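Local coordinates for cytosolic phospholipase A2 delta (Homo sapiens, PDB 5IZ5), which hydrolyses the sn-2 ester of glycerophospholipids in a calcium-dependent manner, with a preference for linoleic acid at that position, at residues G363-T368 / S532-L537; L467-K472 / A653-T658. The protein carries 3 engineered substitutions. One frame throughout, in Å; residues are numbered along the deposited sequence.

Contact 1 (G363-T368 / S532-L537)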
loop_
_atom_site.group_PDB
_atom_site.type_symbol
_atom_site.label_atom_id
_atom_site.label_comp_id
_atom_site.label_asym_id
_atom_site.label_seq_id
_atom_site.Cartn_x
_atom_site.Cartn_y
_atom_site.Cartn_z
ATOM N N GLY B 363 -4.560 -6.738 -11.909
ATOM C CA GLY B 363 -3.865 -7.974 -11.576
ATOM C C GLY B 363 -3.142 -7.917 -10.242
ATOM O O GLY B 363 -2.896 -6.829 -9.684
ATOM N N ILE B 364 -2.821 -9.108 -9.739
ATOM C CA ILE B 364 -2.037 -9.289 -8.515
ATOM C C ILE B 364 -1.017 -10.397 -8.729
ATOM O O ILE B 364 -1.158 -11.214 -9.652
ATOM C CB ILE B 364 -2.919 -9.685 -7.315
ATOM C CG1 ILE B 364 -3.824 -10.876 -7.679
ATOM C CG2 ILE B 364 -3.760 -8.501 -6.863
ATOM C CD1 ILE B 364 -4.442 -11.563 -6.483
ATOM N N SER B 365 0.010 -10.407 -7.881
ATOM C CA SER B 365 1.000 -11.485 -7.834
ATOM C C SER B 365 1.589 -11.818 -9.227
ATOM O O SER B 365 1.979 -10.890 -9.931
ATOM C CB SER B 365 0.421 -12.706 -7.128
ATOM O OG SER B 365 1.468 -13.370 -6.410
ATOM N N GLY B 366 1.661 -13.098 -9.628
ATOM C CA GLY B 366 2.245 -13.501 -10.922
ATOM C C GLY B 366 1.653 -12.859 -12.167
ATOM O O GLY B 366 2.337 -12.738 -13.190
ATOM N N SER B 367 0.384 -12.464 -12.098
ATOM C CA SER B 367 -0.256 -11.750 -13.209
ATOM C C SER B 367 0.418 -10.413 -13.514
ATOM O O SER B 367 0.441 -9.991 -14.678
ATOM C CB SER B 367 -1.734 -11.501 -12.919
ATOM O OG SER B 367 -2.462 -12.703 -13.046
ATOM N N THR B 368 0.976 -9.767 -12.482
ATOM C CA THR B 368 1.661 -8.479 -12.656
ATOM C C THR B 368 2.928 -8.610 -13.489
ATOM O O THR B 368 3.388 -7.621 -14.064
ATOM C CB THR B 368 2.043 -7.797 -11.313
ATOM O OG1 THR B 368 3.023 -8.579 -10.618
ATOM C CG2 THR B 368 0.821 -7.586 -10.426
ATOM N N SER B 532 4.337 -9.643 -5.863
ATOM C CA SER B 532 4.439 -11.091 -5.795
ATOM C C SER B 532 5.286 -11.562 -4.606
ATOM O O SER B 532 5.923 -12.622 -4.693
ATOM C CB SER B 532 5.008 -11.635 -7.113
ATOM O OG SER B 532 6.337 -11.195 -7.343
ATOM N N ASN B 533 5.303 -10.791 -3.509
ATOM C CA ASN B 533 6.152 -11.156 -2.351
ATOM C C ASN B 533 5.688 -12.350 -1.501
ATOM O O ASN B 533 6.305 -12.672 -0.487
ATOM C CB ASN B 533 6.552 -9.946 -1.472
ATOM C CG ASN B 533 5.415 -9.368 -0.642
ATOM O OD1 ASN B 533 4.341 -9.947 -0.504
ATOM N ND2 ASN B 533 5.670 -8.190 -0.066
ATOM N N ILE B 534 4.631 -13.034 -1.934
ATOM C CA ILE B 534 4.352 -14.375 -1.414
ATOM C C ILE B 534 5.617 -15.233 -1.577
ATOM O O ILE B 534 5.909 -16.096 -0.753
ATOM C CB ILE B 534 3.136 -15.047 -2.108
ATOM C CG1 ILE B 534 2.705 -16.308 -1.354
ATOM C CG2 ILE B 534 3.446 -15.394 -3.562
ATOM C CD1 ILE B 534 1.943 -16.017 -0.079
ATOM N N PHE B 535 6.389 -14.955 -2.623
ATOM C CA PHE B 535 7.627 -15.689 -2.863
ATOM C C PHE B 535 8.729 -15.404 -1.840
ATOM O O PHE B 535 9.612 -16.239 -1.659
ATOM C CB PHE B 535 8.160 -15.451 -4.273
ATOM C CG PHE B 535 7.387 -16.167 -5.343
ATOM C CD1 PHE B 535 7.823 -17.377 -5.884
ATOM C CD2 PHE B 535 6.217 -15.620 -5.813
ATOM C CE1 PHE B 535 7.084 -18.014 -6.871
ATOM C CE2 PHE B 535 5.473 -16.249 -6.790
ATOM C CZ PHE B 535 5.905 -17.450 -7.323
ATOM N N SER B 536 8.690 -14.237 -1.193
ATOM C CA SER B 536 9.573 -13.940 -0.065
ATOM C C SER B 536 9.309 -14.900 1.078
ATOM O O SER B 536 10.237 -15.364 1.731
ATOM C CB SER B 536 9.391 -12.503 0.438
ATOM O OG SER B 536 9.668 -11.575 -0.588
ATOM N N LEU B 537 8.040 -15.195 1.328
ATOM C CA LEU B 537 7.707 -16.148 2.366
ATOM C C LEU B 537 8.081 -17.570 1.957
ATOM O O LEU B 537 8.543 -18.342 2.789
ATOM C CB LEU B 537 6.225 -16.051 2.720
ATOM C CG LEU B 537 5.589 -17.119 3.617
ATOM C CD1 LEU B 537 4.331 -16.558 4.257
ATOM C CD2 LEU B 537 5.243 -18.396 2.858
#
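Ser365, the catalytic nucleophile, meets Ser532 where their backbones come within 4.0 Å, CA to CA. OG of Ser365 lies 3.8 Å from CA of Ser532. From the other serine, CB of Ser532 reaches 4.0 Å from the carbonyl C of Ser365 and 4.4 Å from the N of Gly366. This is the tight part of the contact, and it consists of van der Waals packing. Ser532 does not spend its hydroxyl on Ser365: chi1 of 64° sets OG between its own backbone N and carbonyl carbon, and OG bonds instead to Glu528 O and the indole nitrogens of Trp369 and Trp432.

The packing loosens at Ile534. CG2 of Ile534 still approaches OG of Ser365, at 4.0 Å, but the end of that side chain leads away. The looser side is buried all the same.

The backbone of Ser365 has the strained phi/psi of 51°/-132° expected of a nucleophile elbow, here a type II' turn from Ile364 to Ser367 joining strand 360-363 to helix 367-375. Its carbonyl O is gripped twice, by Thr368 N at 3.0 Å and by Thr368 OG1 at 2.6 Å, the latter nearly along the C=O axis.

OG of Ser365 is hydrogen-bonded to OD2 of Asp651, the probable proton acceptor. Asn533 bonds through OD1 to the backbone N of Asp651 and through ND2 to Leu649 O, and Ile534 N adds a weak bond to OD2 of Asp651. Segment 532-537 therefore packs against the nucleophile, while through Asn533 it helps to position the partner aspartate, consistent with a Ser-Asp dyad.

Contact 2 (L467-K472 / A653-T658)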
loop_
_atom_site.group_PDB
_atom_site.type_symbol
_atom_site.label_atom_id
_atom_site.label_comp_id
_atom_site.label_asym_id
_atom_site.label_seq_id
_atom_site.Cartn_x
_atom_site.Cartn_y
_atom_site.Cartn_z
ATOM N N LEU B 467 -2.251 -4.390 -7.632
ATOM C CA LEU B 467 -2.703 -4.277 -6.230
ATOM C C LEU B 467 -1.752 -4.897 -5.209
ATOM O O LEU B 467 -1.069 -5.893 -5.481
ATOM C CB LEU B 467 -4.089 -4.902 -6.038
ATOM C CG LEU B 467 -5.376 -4.076 -5.895
ATOM C CD1 LEU B 467 -5.231 -2.589 -6.156
ATOM C CD2 LEU B 467 -6.452 -4.669 -6.788
ATOM N N SER B 468 -1.727 -4.275 -4.031
ATOM C CA SER B 468 -1.071 -4.820 -2.857
ATOM C C SER B 468 -1.842 -4.438 -1.599
ATOM O O SER B 468 -2.672 -3.544 -1.623
ATOM C CB SER B 468 0.337 -4.257 -2.758
ATOM O OG SER B 468 0.272 -2.885 -2.425
ATOM N N LEU B 469 -1.543 -5.108 -0.493
ATOM C CA LEU B 469 -2.156 -4.817 0.808
ATOM C C LEU B 469 -1.141 -4.193 1.741
ATOM O O LEU B 469 -0.027 -4.699 1.846
ATOM C CB LEU B 469 -2.667 -6.115 1.452
ATOM C CG LEU B 469 -3.939 -6.755 0.857
ATOM C CD1 LEU B 469 -4.221 -8.126 1.458
ATOM C CD2 LEU B 469 -5.141 -5.838 1.042
ATOM N N ASN B 470 -1.522 -3.102 2.407
ATOM C CA ASN B 470 -0.746 -2.565 3.516
ATOM C C ASN B 470 -1.191 -3.220 4.811
ATOM O O ASN B 470 -2.379 -3.264 5.126
ATOM C CB ASN B 470 -0.892 -1.053 3.665
ATOM C CG ASN B 470 0.026 -0.493 4.743
ATOM O OD1 ASN B 470 1.228 -0.732 4.722
ATOM N ND2 ASN B 470 -0.537 0.248 5.689
ATOM N N VAL B 471 -0.216 -3.703 5.560
ATOM C CA VAL B 471 -0.455 -4.509 6.745
ATOM C C VAL B 471 0.304 -3.866 7.928
ATOM O O VAL B 471 1.210 -3.070 7.714
ATOM C CB VAL B 471 0.016 -5.949 6.425
ATOM C CG1 VAL B 471 1.230 -6.355 7.237
ATOM C CG2 VAL B 471 -1.127 -6.932 6.583
ATOM N N LYS B 472 -0.079 -4.179 9.162
ATOM C CA LYS B 472 0.758 -3.823 10.330
ATOM C C LYS B 472 1.838 -4.890 10.508
ATOM O O LYS B 472 1.527 -6.077 10.546
ATOM C CB LYS B 472 -0.065 -3.702 11.621
ATOM C CG LYS B 472 -1.192 -2.669 11.538
ATOM C CD LYS B 472 -0.791 -1.317 12.075
ATOM C CE LYS B 472 -1.890 -0.289 11.841
ATOM N NZ LYS B 472 -1.531 1.065 12.349
ATOM N N ALA B 653 -2.187 -12.253 -2.363
ATOM C CA ALA B 653 -2.277 -13.696 -2.153
ATOM C C ALA B 653 -2.103 -14.141 -0.687
ATOM O O ALA B 653 -2.433 -15.275 -0.362
ATOM C CB ALA B 653 -1.273 -14.411 -3.049
ATOM N N TYR B 654 -1.582 -13.277 0.188
ATOM C CA TYR B 654 -1.550 -13.572 1.635
ATOM C C TYR B 654 -2.938 -13.577 2.282
ATOM O O TYR B 654 -3.125 -14.158 3.353
ATOM C CB TYR B 654 -0.695 -12.561 2.404
ATOM C CG TYR B 654 0.797 -12.762 2.293
ATOM C CD1 TYR B 654 1.502 -12.255 1.220
ATOM C CD2 TYR B 654 1.506 -13.444 3.276
ATOM C CE1 TYR B 654 2.872 -12.424 1.119
ATOM C CE2 TYR B 654 2.879 -13.620 3.184
ATOM C CZ TYR B 654 3.561 -13.103 2.101
ATOM O OH TYR B 654 4.928 -13.267 1.976
ATOM N N PHE B 655 -3.886 -12.887 1.655
ATOM C CA PHE B 655 -5.235 -12.743 2.202
ATOM C C PHE B 655 -6.323 -13.237 1.250
ATOM O O PHE B 655 -7.017 -14.195 1.569
ATOM C CB PHE B 655 -5.494 -11.296 2.612
ATOM C CG PHE B 655 -4.682 -10.862 3.799
ATOM C CD1 PHE B 655 -3.344 -10.530 3.644
ATOM C CD2 PHE B 655 -5.247 -10.800 5.073
ATOM C CE1 PHE B 655 -2.580 -10.132 4.729
ATOM C CE2 PHE B 655 -4.488 -10.398 6.162
ATOM C CZ PHE B 655 -3.154 -10.065 5.990
ATOM N N ILE B 656 -6.482 -12.576 0.101
ATOM C CA ILE B 656 -7.537 -12.931 -0.867
ATOM C C ILE B 656 -7.062 -12.840 -2.308
ATOM O O ILE B 656 -6.571 -11.791 -2.738
ATOM C CB ILE B 656 -8.769 -12.009 -0.769
ATOM C CG1 ILE B 656 -9.336 -12.000 0.654
ATOM C CG2 ILE B 656 -9.829 -12.476 -1.761
ATOM C CD1 ILE B 656 -10.506 -11.055 0.861
ATOM N N ASN B 657 -7.309 -13.906 -3.068
ATOM C CA ASN B 657 -6.724 -14.074 -4.393
ATOM C C ASN B 657 -7.525 -13.389 -5.500
ATOM O O ASN B 657 -7.925 -14.033 -6.478
ATOM C CB ASN B 657 -6.563 -15.569 -4.690
ATOM C CG ASN B 657 -5.714 -15.843 -5.917
ATOM O OD1 ASN B 657 -4.845 -15.052 -6.287
ATOM N ND2 ASN B 657 -5.958 -16.982 -6.554
ATOM N N THR B 658 -7.706 -12.073 -5.361
ATOM C CA THR B 658 -8.463 -11.277 -6.322
ATOM C C THR B 658 -7.841 -9.894 -6.547
ATOM O O THR B 658 -7.241 -9.308 -5.637
ATOM C CB THR B 658 -9.917 -11.075 -5.855
ATOM O OG1 THR B 658 -10.664 -10.424 -6.888
ATOM C CG2 THR B 658 -9.992 -10.231 -4.564
#
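Leu469 and Val471 meet the ring of Phe655 from one side of their strand, and every direct contact between the two segments is apolar. The tightest involves a single methyl: CD1 of Leu469 sits 3.4 Å from CD1 of Phe655, and it also lies 3.6 Å from CB of Phe655, so it packs in at the root of the ring. Farther out, CG2 of Val471 approaches CZ of Phe655 at 3.8 Å and CE1 of Phe655 at 4.0 Å. Both methyls come at the ring obliquely. They follow its CD1, CE1 and CZ atoms in the order in which the two residues follow each other on the strand. Phe655 reaches them because its CG stands anti to the carbonyl carbon (chi1 -69°).

Polar links are made to other parts of the chain. Backbone bonds join Leu469 to Val650 and Val471 to Cys648, while the side chain of Asn470 is held by Cys648 N and Glu483. On the other segment, Ala653 N bonds to OD1 of Asp651, and OD1 of Asn657 to Gly333 N.

Among its neighbours, strand 463-471 runs between 482-487 and 649-650, antiparallel to both. Trp484 packs on Leu469, and Lys482 on Phe655. The apolar contact thus packs the loop that follows Asp651, the probable proton acceptor, onto the central mixed sheet of the catalytic domain, the side chain of Leu469 being about 8 Å from that of Asp651, while Ile656 and Thr658 lean on helix 685-696.

How the contacts relate
Contacts 1 and 2 have centres 10 Å apart within the PLA2c catalytic region. Their segments alternate along the chain: 363-368, 467-472, 532-537, then 653-658. One mixed sheet underlies both, since strand 463-471 pairs in parallel with 360-363, which leads into the elbow, and antiparallel with 649-650, which leads to Asp651. The two contacts touch directly: Gly363 O lies 3.3 Å from Leu467 N, and Asn533 O is 2.9 Å from Tyr654 OH, both probable hydrogen bonds. The catalytic serine and its presumed aspartate partner, far apart in sequence, are thus brought together by adjoining strands and by the loops and helix that follow them.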